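Local coordinates for YARHG domain-containing protein (Legionella pneumophila subsp. pneumophila, PDB 4G2A), which is of unknown function but joins a DUF4424 domain to a YARHG domain and may bind a nutrient, at residues A[148-151]-A[152-156]; A[185-188]-A[189-192]; A[286-289]-A[290-294]; A[306-309]-A[310-313]. All blocks are in the same frame, centred on the assembly; numbering follows the deposited sequence.

Contact 1. Residues A[148-151]-A[152-156]; sequences TYDV and MGYHW
Asp150 reaches across to Met152, Tyr154 and Trp156 at the end of a tight beta hairpin, a type I turn with a G1 bulge that links strands 136-150 and 155-160. Its carboxylate stands steeply to both neighbouring rings, 63° from the Tyr154 plane and 72° from the Trp156 plane. OD1 takes two backbone N-H groups from opposite faces of the carboxylate, Met152 N at 3.2 Å, which closes an Asx turn, and Tyr154 N at 3.0 Å. CG sits between the backbone N and the carbonyl carbon (chi1 57°), and this torsion swings the carboxylate over the turn. Backbone bonds Gly153 N to Asp150 O (3.0 Å) and Asp150 N to Tyr154 O (3.1 Å) set the bulge, with Gly153 taking a positive phi. The other face of the hairpin carries Tyr149 and His155, a non-hydrogen-bonded pair in which Tyr149 CB lies squarely over the imidazole, 4.3 Å from its centroid. Beyond the turn, the Tyr154 ring meets Phe234. On Asp150's side the indole of Trp156 comes edge first: NE1 donates at 2.9 Å to Asp150 OD2, which lies almost in the indole plane, although NE1 stands well above the carboxylate plane.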
loop_
_atom_site.group_PDB
_atom_site.type_symbol
_atom_site.label_atom_id
_atom_site.label_comp_id
_atom_site.label_asym_id
_atom_site.label_seq_id
_atom_site.Cartn_x
_atom_site.Cartn_y
_atom_site.Cartn_z
ATOM N N THR A 148 -1.736 -5.464 -0.441
ATOM C CA THR A 148 -3.180 -5.543 -0.261
ATOM C C THR A 148 -3.889 -5.074 -1.544
ATOM O O THR A 148 -3.510 -4.076 -2.164
ATOM C CB THR A 148 -3.591 -4.728 1.007
ATOM O OG1 THR A 148 -3.016 -5.381 2.117
ATOM C CG2 THR A 148 -5.092 -4.690 1.259
ATOM N N TYR A 149 -4.908 -5.825 -1.934
ATOM C CA TYR A 149 -5.697 -5.507 -3.096
ATOM C C TYR A 149 -7.127 -6.040 -2.890
ATOM O O TYR A 149 -7.344 -6.952 -2.099
ATOM C CB TYR A 149 -5.022 -6.026 -4.396
ATOM C CG TYR A 149 -4.956 -7.532 -4.516
ATOM C CD1 TYR A 149 -3.878 -8.246 -4.001
ATOM C CD2 TYR A 149 -5.958 -8.244 -5.173
ATOM C CE1 TYR A 149 -3.811 -9.635 -4.111
ATOM C CE2 TYR A 149 -5.905 -9.630 -5.285
ATOM C CZ TYR A 149 -4.822 -10.321 -4.764
ATOM O OH TYR A 149 -4.763 -11.684 -4.888
ATOM N N ASP A 150 -8.102 -5.454 -3.587
ATOM C CA ASP A 150 -9.485 -5.874 -3.415
ATOM C C ASP A 150 -10.233 -6.043 -4.747
ATOM O O ASP A 150 -9.695 -5.725 -5.817
ATOM C CB ASP A 150 -10.240 -4.906 -2.480
ATOM C CG ASP A 150 -10.241 -3.462 -2.909
ATOM O OD1 ASP A 150 -10.341 -3.201 -4.138
ATOM O OD2 ASP A 150 -10.296 -2.592 -2.024
ATOM N N VAL A 151 -11.481 -6.552 -4.647
ATOM C CA VAL A 151 -12.421 -6.860 -5.739
ATOM C C VAL A 151 -12.883 -5.601 -6.534
ATOM O O VAL A 151 -13.568 -5.768 -7.538
ATOM C CB VAL A 151 -13.639 -7.672 -5.223
ATOM C CG1 VAL A 151 -13.199 -9.061 -4.763
ATOM C CG2 VAL A 151 -14.386 -6.941 -4.100
HETATM N N MSE A 152 -12.520 -4.373 -6.094
HETATM C CA MSE A 152 -12.840 -3.104 -6.757
HETATM C C MSE A 152 -11.667 -2.681 -7.637
HETATM O O MSE A 152 -11.771 -1.723 -8.408
HETATM C CB MSE A 152 -13.156 -2.011 -5.716
HETATM C CG MSE A 152 -14.221 -2.415 -4.693
HETATM SE SE MSE A 152 -16.029 -2.437 -5.413
HETATM C CE MSE A 152 -16.136 -4.206 -6.070
ATOM N N GLY A 153 -10.554 -3.401 -7.493
ATOM C CA GLY A 153 -9.318 -3.143 -8.214
ATOM C C GLY A 153 -8.365 -2.228 -7.502
ATOM O O GLY A 153 -7.389 -1.774 -8.098
ATOM N N TYR A 154 -8.628 -1.952 -6.234
ATOM C CA TYR A 154 -7.765 -1.059 -5.465
ATOM C C TYR A 154 -6.538 -1.761 -4.915
ATOM O O TYR A 154 -6.565 -2.961 -4.692
ATOM C CB TYR A 154 -8.528 -0.464 -4.278
ATOM C CG TYR A 154 -9.832 0.232 -4.580
ATOM C CD1 TYR A 154 -10.061 0.827 -5.821
ATOM C CD2 TYR A 154 -10.801 0.390 -3.592
ATOM C CE1 TYR A 154 -11.231 1.539 -6.076
ATOM C CE2 TYR A 154 -11.979 1.087 -3.840
ATOM C CZ TYR A 154 -12.187 1.669 -5.083
ATOM O OH TYR A 154 -13.355 2.360 -5.335
ATOM N N HIS A 155 -5.473 -0.992 -4.685
ATOM C CA HIS A 155 -4.236 -1.379 -3.999
ATOM C C HIS A 155 -4.186 -0.484 -2.770
ATOM O O HIS A 155 -4.452 0.718 -2.871
ATOM C CB HIS A 155 -3.000 -1.214 -4.891
ATOM C CG HIS A 155 -2.557 -2.465 -5.596
ATOM N ND1 HIS A 155 -3.059 -2.810 -6.850
ATOM C CD2 HIS A 155 -1.601 -3.362 -5.250
ATOM C CE1 HIS A 155 -2.430 -3.925 -7.196
ATOM N NE2 HIS A 155 -1.553 -4.304 -6.265
ATOM N N TRP A 156 -4.003 -1.075 -1.605
ATOM C CA TRP A 156 -3.979 -0.331 -0.349
ATOM C C TRP A 156 -2.599 -0.367 0.285
ATOM O O TRP A 156 -1.996 -1.430 0.422
ATOM C CB TRP A 156 -5.003 -0.900 0.636
ATOM C CG TRP A 156 -6.428 -0.610 0.279
ATOM C CD1 TRP A 156 -7.294 -1.433 -0.374
ATOM C CD2 TRP A 156 -7.178 0.565 0.632
ATOM N NE1 TRP A 156 -8.522 -0.833 -0.488
ATOM C CE2 TRP A 156 -8.481 0.397 0.117
ATOM C CE3 TRP A 156 -6.863 1.758 1.318
ATOM C CZ2 TRP A 156 -9.484 1.370 0.277
ATOM C CZ3 TRP A 156 -7.857 2.718 1.481
ATOM C CH2 TRP A 156 -9.145 2.529 0.945
HETATM O O HOH W 1 -1.152 -2.472 -1.923
#

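Contact 2. Residues A[185-188]-A[189-192]; sequences TRLC and SEID. With SO4 (sulfate ion), chain H; SO4 (sulfate ion), chain G.
Glu190 turns back on Leu187 and Arg186 where strand 185-187 runs out into a tight turn. Its chain is extended beyond CG (chi2 179°), which carries the carboxylate back past the Leu187 side chain to the strand backbone. There OE1 uses its anti lone pair to accept Leu187 N at 2.9 Å, a nearly straight bond at 171°. Glu190 N returns a bond to Leu187 O, so the residue holds Leu187 through both backbone and side chain. Leu187 CG lies 3.5 Å from Glu190 OE1, apolar carbon resting against the carboxylate. One residue on, Cys188 O accepts from both Ile191 N and Asp192 N and winds the turn closed, while the sulfur of Cys188 forms the disulfide to Cys232 of strand 229-235.

Arg186 bends at chi2 (-54°), which takes its guanidinium away from Glu190 and leaves the two side chains crossing at about a right angle. CD still passes 3.5 Å from Glu190 OE1, but NE is 4.6 Å from that oxygen and no N-H points at it. NH1 folds onto Thr185 O at 2.8 Å, close to the guanidinium plane, and so fixes the group's rotation. Two sulfate ions meet its edge: NH2 donates to O2 of the chain H sulfate at 2.8 Å and to O4 of the chain G sulfate at 3.2 Å. Glu190 OE1 has a salt bridge to Arg214 instead. The chemistry implies a carboxylate that probably stays ionised and an arginine edge that can take anions, consistent with a positively charged surface, although the sulfates probably come from the crystallisation liquor.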
loop_
_atom_site.group_PDB
_atom_site.type_symbol
_atom_site.label_atom_id
_atom_site.label_comp_id
_atom_site.label_asym_id
_atom_site.label_seq_id
_atom_site.Cartn_x
_atom_site.Cartn_y
_atom_site.Cartn_z
ATOM N N THR A 185 0.937 5.075 -11.240
ATOM C CA THR A 185 -0.269 5.001 -10.415
ATOM C C THR A 185 -1.092 6.277 -10.485
ATOM O O THR A 185 -0.633 7.320 -10.950
ATOM C CB THR A 185 0.055 4.737 -8.892
ATOM O OG1 THR A 185 0.789 5.836 -8.370
ATOM C CG2 THR A 185 0.803 3.441 -8.633
ATOM N N ARG A 186 -2.309 6.168 -9.985
ATOM C CA ARG A 186 -3.289 7.220 -9.737
ATOM C C ARG A 186 -3.966 6.924 -8.407
ATOM O O ARG A 186 -4.073 5.751 -8.024
ATOM C CB ARG A 186 -4.354 7.298 -10.860
ATOM C CG ARG A 186 -3.938 8.071 -12.110
ATOM C CD ARG A 186 -3.467 9.476 -11.780
ATOM N NE ARG A 186 -2.989 10.209 -12.950
ATOM C CZ ARG A 186 -1.753 10.155 -13.428
ATOM N NH1 ARG A 186 -0.854 9.344 -12.881
ATOM N NH2 ARG A 186 -1.417 10.873 -14.491
ATOM N N LEU A 187 -4.450 7.964 -7.709
ATOM C CA LEU A 187 -5.239 7.753 -6.498
ATOM C C LEU A 187 -6.593 7.229 -6.924
ATOM O O LEU A 187 -7.084 7.652 -7.973
ATOM C CB LEU A 187 -5.429 9.064 -5.698
ATOM C CG LEU A 187 -4.214 9.790 -5.220
ATOM C CD1 LEU A 187 -4.605 11.137 -4.627
ATOM C CD2 LEU A 187 -3.452 8.969 -4.233
ATOM N N CYS A 188 -7.232 6.369 -6.115
ATOM C CA CYS A 188 -8.577 5.905 -6.447
ATOM C C CYS A 188 -9.570 7.062 -6.303
ATOM O O CYS A 188 -10.594 7.051 -6.966
ATOM C CB CYS A 188 -8.975 4.710 -5.595
ATOM S SG CYS A 188 -7.780 3.345 -5.635
ATOM N N SER A 189 -9.235 8.086 -5.496
ATOM C CA SER A 189 -10.013 9.319 -5.327
ATOM C C SER A 189 -9.868 10.248 -6.578
ATOM O O SER A 189 -10.652 11.196 -6.721
ATOM C CB SER A 189 -9.596 10.053 -4.047
ATOM O OG SER A 189 -8.266 10.547 -4.065
ATOM N N GLU A 190 -8.877 9.976 -7.471
ATOM C CA GLU A 190 -8.679 10.715 -8.735
ATOM C C GLU A 190 -9.467 10.030 -9.909
ATOM O O GLU A 190 -9.641 10.635 -10.967
ATOM C CB GLU A 190 -7.184 10.825 -9.103
ATOM C CG GLU A 190 -6.353 11.728 -8.200
ATOM C CD GLU A 190 -4.877 11.816 -8.551
ATOM O OE1 GLU A 190 -4.206 10.761 -8.600
ATOM O OE2 GLU A 190 -4.382 12.948 -8.753
ATOM N N ILE A 191 -9.945 8.777 -9.702
ATOM C CA ILE A 191 -10.688 7.996 -10.694
ATOM C C ILE A 191 -12.135 7.757 -10.190
ATOM O O ILE A 191 -13.077 8.073 -10.915
ATOM C CB ILE A 191 -9.908 6.694 -11.046
ATOM C CG1 ILE A 191 -8.675 7.082 -11.933
ATOM C CG2 ILE A 191 -10.825 5.646 -11.743
ATOM C CD1 ILE A 191 -7.687 6.078 -12.202
ATOM N N ASP A 192 -12.299 7.218 -8.960
ATOM C CA ASP A 192 -13.586 7.018 -8.271
ATOM C C ASP A 192 -13.733 8.205 -7.304
ATOM O O ASP A 192 -13.543 8.073 -6.089
ATOM C CB ASP A 192 -13.621 5.641 -7.563
ATOM C CG ASP A 192 -13.458 4.443 -8.489
ATOM O OD1 ASP A 192 -13.448 4.641 -9.725
ATOM O OD2 ASP A 192 -13.364 3.302 -7.975
HETATM S S SO4 H . 2.073 10.533 -14.732
HETATM O O1 SO4 H . 1.901 9.078 -14.633
HETATM O O2 SO4 H . 1.100 11.057 -15.700
HETATM O O3 SO4 H . 1.854 11.155 -13.430
HETATM O O4 SO4 H . 3.425 10.855 -15.180
HETATM S S SO4 G . -4.678 11.911 -15.831
HETATM O O1 SO4 G . -3.720 11.324 -16.774
HETATM O O2 SO4 G . -5.616 12.772 -16.549
HETATM O O3 SO4 G . -5.428 10.848 -15.156
HETATM O O4 SO4 G . -3.959 12.710 -14.841
#

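Contact 3. Residues A[286-289]-A[290-294]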
loop_
_atom_site.group_PDB
_atom_site.type_symbol
_atom_site.label_atom_id
_atom_site.label_comp_id
_atom_site.label_asym_id
_atom_site.label_seq_id
_atom_site.Cartn_x
_atom_site.Cartn_y
_atom_site.Cartn_z
ATOM N N LEU A 286 -4.801 5.628 -32.513
ATOM C CA LEU A 286 -4.558 4.770 -31.353
ATOM C C LEU A 286 -3.299 5.182 -30.617
ATOM O O LEU A 286 -3.306 5.214 -29.387
ATOM C CB LEU A 286 -4.463 3.284 -31.750
ATOM C CG LEU A 286 -5.712 2.628 -32.301
ATOM C CD1 LEU A 286 -5.410 1.219 -32.721
ATOM C CD2 LEU A 286 -6.844 2.632 -31.288
ATOM N N GLN A 287 -2.213 5.475 -31.380
ATOM C CA GLN A 287 -0.889 5.922 -30.920
ATOM C C GLN A 287 -1.041 7.097 -29.968
ATOM O O GLN A 287 -0.590 7.023 -28.825
ATOM C CB GLN A 287 -0.077 6.345 -32.149
ATOM C CG GLN A 287 1.401 6.011 -32.159
ATOM C CD GLN A 287 1.926 6.153 -33.581
ATOM O OE1 GLN A 287 1.831 7.219 -34.208
ATOM N NE2 GLN A 287 2.453 5.074 -34.144
ATOM N N GLU A 288 -1.753 8.153 -30.440
ATOM C CA GLU A 288 -2.054 9.397 -29.743
ATOM C C GLU A 288 -2.968 9.187 -28.525
ATOM O O GLU A 288 -2.761 9.860 -27.506
ATOM C CB GLU A 288 -2.704 10.406 -30.700
ATOM C CG GLU A 288 -2.432 11.846 -30.294
ATOM C CD GLU A 288 -3.507 12.856 -30.649
ATOM O OE1 GLU A 288 -3.978 12.853 -31.811
ATOM O OE2 GLU A 288 -3.842 13.689 -29.775
ATOM N N TYR A 289 -3.991 8.296 -28.646
ATOM C CA TYR A 289 -4.955 7.984 -27.585
ATOM C C TYR A 289 -4.287 7.323 -26.367
ATOM O O TYR A 289 -4.510 7.764 -25.243
ATOM C CB TYR A 289 -6.077 7.092 -28.128
ATOM C CG TYR A 289 -7.089 6.627 -27.101
ATOM C CD1 TYR A 289 -8.170 7.426 -26.749
ATOM C CD2 TYR A 289 -7.033 5.339 -26.569
ATOM C CE1 TYR A 289 -9.116 6.995 -25.823
ATOM C CE2 TYR A 289 -7.985 4.890 -25.655
ATOM C CZ TYR A 289 -9.036 5.714 -25.301
ATOM O OH TYR A 289 -9.990 5.273 -24.422
ATOM N N PHE A 290 -3.494 6.273 -26.584
ATOM C CA PHE A 290 -2.831 5.579 -25.482
ATOM C C PHE A 290 -1.611 6.351 -24.970
ATOM O O PHE A 290 -1.231 6.171 -23.813
ATOM C CB PHE A 290 -2.472 4.134 -25.858
ATOM C CG PHE A 290 -3.708 3.301 -26.108
ATOM C CD1 PHE A 290 -4.574 2.982 -25.066
ATOM C CD2 PHE A 290 -4.046 2.902 -27.395
ATOM C CE1 PHE A 290 -5.737 2.253 -25.306
ATOM C CE2 PHE A 290 -5.210 2.173 -27.634
ATOM C CZ PHE A 290 -6.040 1.840 -26.589
ATOM N N SER A 291 -1.028 7.248 -25.791
ATOM C CA SER A 291 0.089 8.073 -25.323
ATOM C C SER A 291 -0.370 8.944 -24.148
ATOM O O SER A 291 0.401 9.167 -23.222
ATOM C CB SER A 291 0.630 8.949 -26.446
ATOM O OG SER A 291 -0.166 10.101 -26.675
ATOM N N LYS A 292 -1.643 9.386 -24.177
ATOM C CA LYS A 292 -2.255 10.250 -23.172
ATOM C C LYS A 292 -2.872 9.469 -21.992
ATOM O O LYS A 292 -3.416 10.097 -21.086
ATOM C CB LYS A 292 -3.306 11.167 -23.826
ATOM C CG LYS A 292 -2.698 12.189 -24.798
ATOM C CD LYS A 292 -3.696 13.239 -25.299
ATOM C CE LYS A 292 -4.371 12.855 -26.596
ATOM N NZ LYS A 292 -4.998 14.027 -27.270
ATOM N N LYS A 293 -2.780 8.122 -21.978
ATOM C CA LYS A 293 -3.312 7.309 -20.873
ATOM C C LYS A 293 -2.195 7.037 -19.883
ATOM O O LYS A 293 -1.145 6.519 -20.282
ATOM C CB LYS A 293 -3.944 5.983 -21.367
ATOM C CG LYS A 293 -5.196 6.116 -22.254
ATOM C CD LYS A 293 -6.410 6.671 -21.522
ATOM C CE LYS A 293 -7.477 7.115 -22.485
ATOM N NZ LYS A 293 -8.722 7.535 -21.786
ATOM N N TRP A 294 -2.406 7.404 -18.597
ATOM C CA TRP A 294 -1.425 7.220 -17.521
ATOM C C TRP A 294 -1.034 5.715 -17.321
ATOM O O TRP A 294 0.096 5.408 -16.923
ATOM C CB TRP A 294 -1.962 7.811 -16.194
ATOM C CG TRP A 294 -3.138 7.060 -15.621
ATOM C CD1 TRP A 294 -4.458 7.337 -15.810
ATOM C CD2 TRP A 294 -3.088 5.905 -14.762
ATOM N NE1 TRP A 294 -5.237 6.423 -15.134
ATOM C CE2 TRP A 294 -4.422 5.513 -14.509
ATOM C CE3 TRP A 294 -2.040 5.161 -14.181
ATOM C CZ2 TRP A 294 -4.738 4.412 -13.698
ATOM C CZ3 TRP A 294 -2.353 4.034 -13.442
ATOM C CH2 TRP A 294 -3.689 3.697 -13.164
#
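Tyr289 and Phe290 are brought together by different first torsions: CG of Tyr289 stands anti to its backbone nitrogen (chi1 176°), whereas CG of Phe290 stands anti to its carbonyl carbon (chi1 -65°). The rings of these sequence neighbours therefore converge beside the last turn of helix 284-291 in a T-shaped stack, centroids 4.8 Å apart and planes at 85°. The edge of Tyr289 is the part that presents itself, its CD2 lying over the centre of the Phe290 face. Lys293 lays CE over one face of the Tyr289 ring, 3.9 Å from the centroid, a CH-pi contact made by the alkyl chain. Leu286 runs alongside Phe290 one turn earlier, with CD2 at 4.0 Å from Phe290 CE2.

The flank of the helix occupied by Glu288 is polar. Lys292 runs side by side with Glu288, and Lys292 NZ forms a salt bridge with Glu288 OE2 at 2.8 Å, meeting the oxygen on the anti side but tilted out of the carboxylate plane. Ser291 OG donates to Glu288 O at 2.7 Å, so this carbonyl near the helix end gains a side-chain partner. The backbone bond Lys292 N to Tyr289 O is long at 3.5 Å and weak, as the helix gives out.

Phe268 stacks on Tyr289 and Phe281 on Phe290, while Thr272 and Ala275 of helix 263-275 also touch Phe290. The aromatic side of the helix thus packs on helix 263-275 and on Phe281 of the preceding loop, and its exposed side carries a lysine-glutamate pair that probably keeps both groups charged.

Contact 4. Residues A[306-309]-A[310-313]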
loop_
_atom_site.group_PDB
_atom_site.type_symbol
_atom_site.label_atom_id
_atom_site.label_comp_id
_atom_site.label_asym_id
_atom_site.label_seq_id
_atom_site.Cartn_x
_atom_site.Cartn_y
_atom_site.Cartn_z
HETATM N N MSE A 306 0.012 -12.834 -23.866
HETATM C CA MSE A 306 -0.311 -12.157 -22.607
HETATM C C MSE A 306 -1.826 -12.061 -22.348
HETATM O O MSE A 306 -2.227 -11.861 -21.194
HETATM C CB MSE A 306 0.320 -10.758 -22.576
HETATM C CG MSE A 306 1.820 -10.828 -22.338
HETATM SE SE MSE A 306 2.796 -9.210 -22.717
HETATM C CE MSE A 306 4.555 -9.781 -22.132
ATOM N N LEU A 307 -2.668 -12.215 -23.396
ATOM C CA LEU A 307 -4.124 -12.146 -23.232
ATOM C C LEU A 307 -4.629 -13.352 -22.426
ATOM O O LEU A 307 -4.300 -14.501 -22.730
ATOM C CB LEU A 307 -4.871 -12.036 -24.568
ATOM C CG LEU A 307 -4.551 -10.826 -25.446
ATOM C CD1 LEU A 307 -5.004 -11.075 -26.846
ATOM C CD2 LEU A 307 -5.215 -9.573 -24.937
ATOM N N ASN A 308 -5.384 -13.059 -21.370
ATOM C CA ASN A 308 -5.935 -14.048 -20.462
ATOM C C ASN A 308 -7.370 -14.406 -20.897
ATOM O O ASN A 308 -7.849 -13.906 -21.920
ATOM C CB ASN A 308 -5.842 -13.563 -18.986
ATOM C CG ASN A 308 -6.691 -12.381 -18.560
ATOM O OD1 ASN A 308 -7.694 -12.032 -19.173
ATOM N ND2 ASN A 308 -6.384 -11.815 -17.405
ATOM N N GLU A 309 -8.030 -15.296 -20.133
ATOM C CA GLU A 309 -9.381 -15.796 -20.416
ATOM C C GLU A 309 -10.429 -14.676 -20.402
ATOM O O GLU A 309 -11.336 -14.706 -21.228
ATOM C CB GLU A 309 -9.757 -16.924 -19.434
ATOM C CG GLU A 309 -8.986 -18.209 -19.720
ATOM C CD GLU A 309 -9.158 -19.368 -18.752
ATOM O OE1 GLU A 309 -10.306 -19.628 -18.322
ATOM O OE2 GLU A 309 -8.148 -20.057 -18.473
ATOM N N GLU A 310 -10.287 -13.681 -19.496
ATOM C CA GLU A 310 -11.207 -12.541 -19.387
ATOM C C GLU A 310 -11.152 -11.684 -20.651
ATOM O O GLU A 310 -12.203 -11.317 -21.179
ATOM C CB GLU A 310 -10.897 -11.681 -18.142
ATOM C CG GLU A 310 -11.305 -12.296 -16.811
ATOM C CD GLU A 310 -10.486 -13.492 -16.373
ATOM O OE1 GLU A 310 -9.293 -13.308 -16.040
ATOM O OE2 GLU A 310 -11.030 -14.620 -16.401
ATOM N N ASP A 311 -9.928 -11.386 -21.135
ATOM C CA ASP A 311 -9.645 -10.618 -22.351
ATOM C C ASP A 311 -10.314 -11.255 -23.549
ATOM O O ASP A 311 -11.061 -10.590 -24.249
ATOM C CB ASP A 311 -8.130 -10.547 -22.592
ATOM C CG ASP A 311 -7.301 -9.956 -21.460
ATOM O OD1 ASP A 311 -7.861 -9.186 -20.640
ATOM O OD2 ASP A 311 -6.107 -10.280 -21.375
ATOM N N LYS A 312 -10.075 -12.557 -23.749
ATOM C CA LYS A 312 -10.625 -13.398 -24.817
ATOM C C LYS A 312 -12.178 -13.427 -24.771
ATOM O O LYS A 312 -12.803 -13.290 -25.823
ATOM C CB LYS A 312 -10.035 -14.814 -24.734
ATOM C CG LYS A 312 -8.542 -14.826 -25.018
ATOM C CD LYS A 312 -7.856 -16.081 -24.536
ATOM C CE LYS A 312 -6.381 -16.030 -24.865
ATOM N NZ LYS A 312 -5.594 -17.029 -24.093
ATOM N N LYS A 313 -12.786 -13.524 -23.564
ATOM C CA LYS A 313 -14.252 -13.477 -23.385
ATOM C C LYS A 313 -14.819 -12.125 -23.834
ATOM O O LYS A 313 -15.872 -12.096 -24.478
ATOM C CB LYS A 313 -14.671 -13.762 -21.931
ATOM C CG LYS A 313 -14.648 -15.225 -21.552
ATOM C CD LYS A 313 -15.037 -15.418 -20.090
ATOM C CE LYS A 313 -15.148 -16.881 -19.750
ATOM N NZ LYS A 313 -15.683 -17.091 -18.380
#
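Asp311 and Asn308 meet where helix 309-321 begins, with Asn308 at the N-cap position and Asp311 three residues further on. The central bond runs from Asn308 N to Asp311 OD2, 2.9 Å long and fairly straight at 163°, with the donor standing above the carboxylate plane. CG of Asp311 lies anti to its own carbonyl carbon (chi1 -57°), which aims the carboxylate back toward the residue that precedes the helix. Leu307 leans on the same oxygen: its CD2 comes within 3.7 Å of Asp311 OD2, the two side chains crossing at a slant.

Lys312 also reaches back past the helix start. Its fully extended chain passes over Asn308 O, with CG at 3.3 Å from that oxygen, and ends with NZ donating to Leu307 O at 3.2 Å. The ammonium thus reaches a carbonyl lying just ahead of the helix. Regular helical bonds start directly behind, Lys312 N to Asn308 O at 3.2 Å and Lys313 N to Glu309 O at 3.0 Å.

A second shell keeps the carboxylate in place. Tyr277 OH bonds to Asp311 OD2 and Gln276 NE2 to Asp311 OD1, so both oxygens of this buried side chain have partners, while Leu307 packs on Ile273 and Tyr274 of helix 263-275. Lying near the positive end of the helix dipole, Asp311 is probably stabilised as the anion. An acidic residue at the third helical position that accepts the N-H of the N-cap residue is the return half of a capping box, used here to start the C-terminal helix of the YARHG domain.

Contacts 1 and 2 meet directly: Tyr154 OH lies 2.8 Å from Asp192 OD2, probably as a hydrogen bond, and Tyr154 CD1 packs 3.4 Å from the disulfide sulfur, Cys188 SG. Contact 2 in turn touches contact 3 through Trp294, whose CD2 is 3.5 Å from Arg186 CG. This series of contacts leads from the strand-rich part of the fold to the helical YARHG part. Contact 4 stands apart, its nearest atoms about 12 Å from those of contacts 1 and 3. Sulfate ions, probably from the crystallisation liquor, are held by Arg186 at contact 2, and the side chains of Leu286 in contact 3 and Asn308 in contact 4 each come within about 3 Å of one.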